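Local structure of inorganic pyrophosphatase (Helicobacter pylori, 2BQY) at the interface of chains A and B. The protein catalyses the magnesium-dependent hydrolysis of inorganic pyrophosphate to two phosphate ions and assembles as a homohexamer. Coordinates in Å, arbitrary orientation; residue numbers count along the deposited sequence, not the author numbering. Chains: chain A/B, Inorganic pyrophosphatase.

The interface of chains A and B. Residues chain A 34-39; chain B 4, 6-7, 83.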
loop_
_atom_site.group_PDB
_atom_site.type_symbol
_atom_site.label_atom_id
_atom_site.label_comp_id
_atom_site.label_asym_id
_atom_site.label_seq_id
_atom_site.Cartn_x
_atom_site.Cartn_y
_atom_site.Cartn_z
ATOM N N GLU A 34 -29.451 -10.413 -4.318
ATOM C CA GLU A 34 -30.031 -11.065 -5.492
ATOM C C GLU A 34 -28.983 -11.366 -6.579
ATOM O O GLU A 34 -28.941 -12.504 -7.126
ATOM C CB GLU A 34 -31.158 -10.215 -6.082
ATOM C CG GLU A 34 -30.832 -8.741 -6.111
ATOM C CD GLU A 34 -31.499 -8.023 -7.287
ATOM O OE1 GLU A 34 -32.758 -8.034 -7.372
ATOM O OE2 GLU A 34 -30.758 -7.453 -8.131
ATOM N N SER A 35 -28.154 -10.363 -6.877
ATOM C CA SER A 35 -27.128 -10.515 -7.902
ATOM C C SER A 35 -25.817 -11.030 -7.326
ATOM O O SER A 35 -25.008 -11.654 -8.026
ATOM C CB SER A 35 -26.883 -9.182 -8.595
ATOM O OG SER A 35 -28.095 -8.640 -9.105
ATOM N N GLY A 36 -25.615 -10.786 -6.037
ATOM C CA GLY A 36 -24.384 -11.217 -5.403
ATOM C C GLY A 36 -23.290 -10.264 -5.857
ATOM O O GLY A 36 -22.096 -10.500 -5.620
ATOM N N ALA A 37 -23.704 -9.184 -6.517
ATOM C CA ALA A 37 -22.778 -8.186 -7.040
ATOM C C ALA A 37 -22.385 -7.182 -5.962
ATOM O O ALA A 37 -23.248 -6.617 -5.275
ATOM C CB ALA A 37 -23.416 -7.459 -8.232
ATOM N N LEU A 38 -21.079 -6.965 -5.831
ATOM C CA LEU A 38 -20.561 -6.031 -4.849
ATOM C C LEU A 38 -20.815 -4.642 -5.396
ATOM O O LEU A 38 -20.199 -4.248 -6.374
ATOM C CB LEU A 38 -19.067 -6.277 -4.648
ATOM C CG LEU A 38 -18.408 -5.657 -3.416
ATOM C CD1 LEU A 38 -19.174 -6.060 -2.157
ATOM C CD2 LEU A 38 -16.945 -6.113 -3.343
ATOM N N MET A 39 -21.722 -3.908 -4.762
ATOM C CA MET A 39 -22.096 -2.563 -5.196
ATOM C C MET A 39 -21.307 -1.452 -4.502
ATOM O O MET A 39 -21.072 -1.499 -3.302
ATOM C CB MET A 39 -23.589 -2.345 -4.928
ATOM C CG MET A 39 -24.418 -2.000 -6.133
ATOM S SD MET A 39 -24.417 -3.293 -7.401
ATOM C CE MET A 39 -24.687 -2.293 -8.867
ATOM N N GLU B 4 -25.004 -13.889 -11.540
ATOM C CA GLU B 4 -24.687 -12.597 -10.872
ATOM C C GLU B 4 -25.309 -11.439 -11.665
ATOM O O GLU B 4 -26.395 -10.954 -11.342
ATOM C CB GLU B 4 -23.173 -12.404 -10.789
ATOM C CG GLU B 4 -22.708 -11.531 -9.607
ATOM C CD GLU B 4 -21.254 -11.030 -9.788
ATOM O OE1 GLU B 4 -21.033 -10.178 -10.724
ATOM O OE2 GLU B 4 -20.361 -11.508 -9.000
ATOM N N LEU B 6 -27.432 -9.300 -13.390
ATOM C CA LEU B 6 -28.854 -9.192 -13.756
ATOM C C LEU B 6 -29.401 -8.031 -12.924
ATOM O O LEU B 6 -29.871 -8.274 -11.796
ATOM C CB LEU B 6 -29.638 -10.473 -13.409
ATOM C CG LEU B 6 -29.460 -11.728 -14.269
ATOM C CD1 LEU B 6 -28.325 -12.596 -13.721
ATOM C CD2 LEU B 6 -30.777 -12.516 -14.242
ATOM N N GLU B 7 -29.328 -6.803 -13.454
ATOM C CA GLU B 7 -29.784 -5.631 -12.706
ATOM C C GLU B 7 -29.876 -4.381 -13.590
ATOM O O GLU B 7 -30.777 -3.545 -13.434
ATOM C CB GLU B 7 -28.778 -5.344 -11.589
ATOM C CG GLU B 7 -27.479 -4.617 -12.100
ATOM C CD GLU B 7 -26.173 -5.338 -11.758
ATOM O OE1 GLU B 7 -25.969 -5.633 -10.555
ATOM O OE2 GLU B 7 -25.359 -5.588 -12.690
ATOM N N VAL B 83 -19.353 -3.142 -8.819
ATOM C CA VAL B 83 -20.155 -2.406 -9.782
ATOM C C VAL B 83 -20.357 -1.002 -9.274
ATOM O O VAL B 83 -20.576 -0.799 -8.093
ATOM C CB VAL B 83 -21.540 -3.076 -9.999
ATOM C CG1 VAL B 83 -22.257 -2.420 -11.188
ATOM C CG2 VAL B 83 -21.368 -4.572 -10.243
#
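The hydroxyl OG of A:Ser35 is the best-held polar atom, and two acceptors compete for its hydrogen: a carboxylate of its own chain and, more weakly, a carbonyl across the interface. It donates to the carboxylate oxygen OE2 of A:Glu34 at 3.1 Å, approaching from above the plane of the acid, 32° off it. It also makes a weak hydrogen bond to the carbonyl O of B:Leu6 at 3.2 Å. The torsions fit this linkage: OG stands anti to its own carbonyl carbon, while A:Glu34 uses the crowded position (chi1 42°) and bends at chi2, bringing its acid round to the hydroxyl. OE2 of A:Glu34 lies 5.7 Å from OE1 of B:Glu7, and this proximity of like charges may slightly raise the acids' pKa values. B:Glu4, CG anti to its backbone N and the chain extended beyond, lays its aliphatic part beside a carbonyl, CB lying 3.4 Å from O of A:Ser35.

Strand 37-43 of chain A then meets strand 82-96 of chain B at a parallel bridge between A:Met39 and B:Val83, one local element of the hexamer's subunit contacts. The backbone N of B:Val83 donates to O of A:Leu38 at 2.8 Å, fairly straight at the hydrogen (156°) and almost in line with the carbonyl. Beside this bond, the A:Met39 and B:Val83 side chains run alongside each other in parallel directions. The thioether bends at chi2, and its terminal methyl packs tightly on the valine branch that is anti to the backbone N, with CE of A:Met39 3.4 Å from CG1 of B:Val83. The other branch, CG2 of B:Val83, faces CB of A:Ala37 at 4.1 Å.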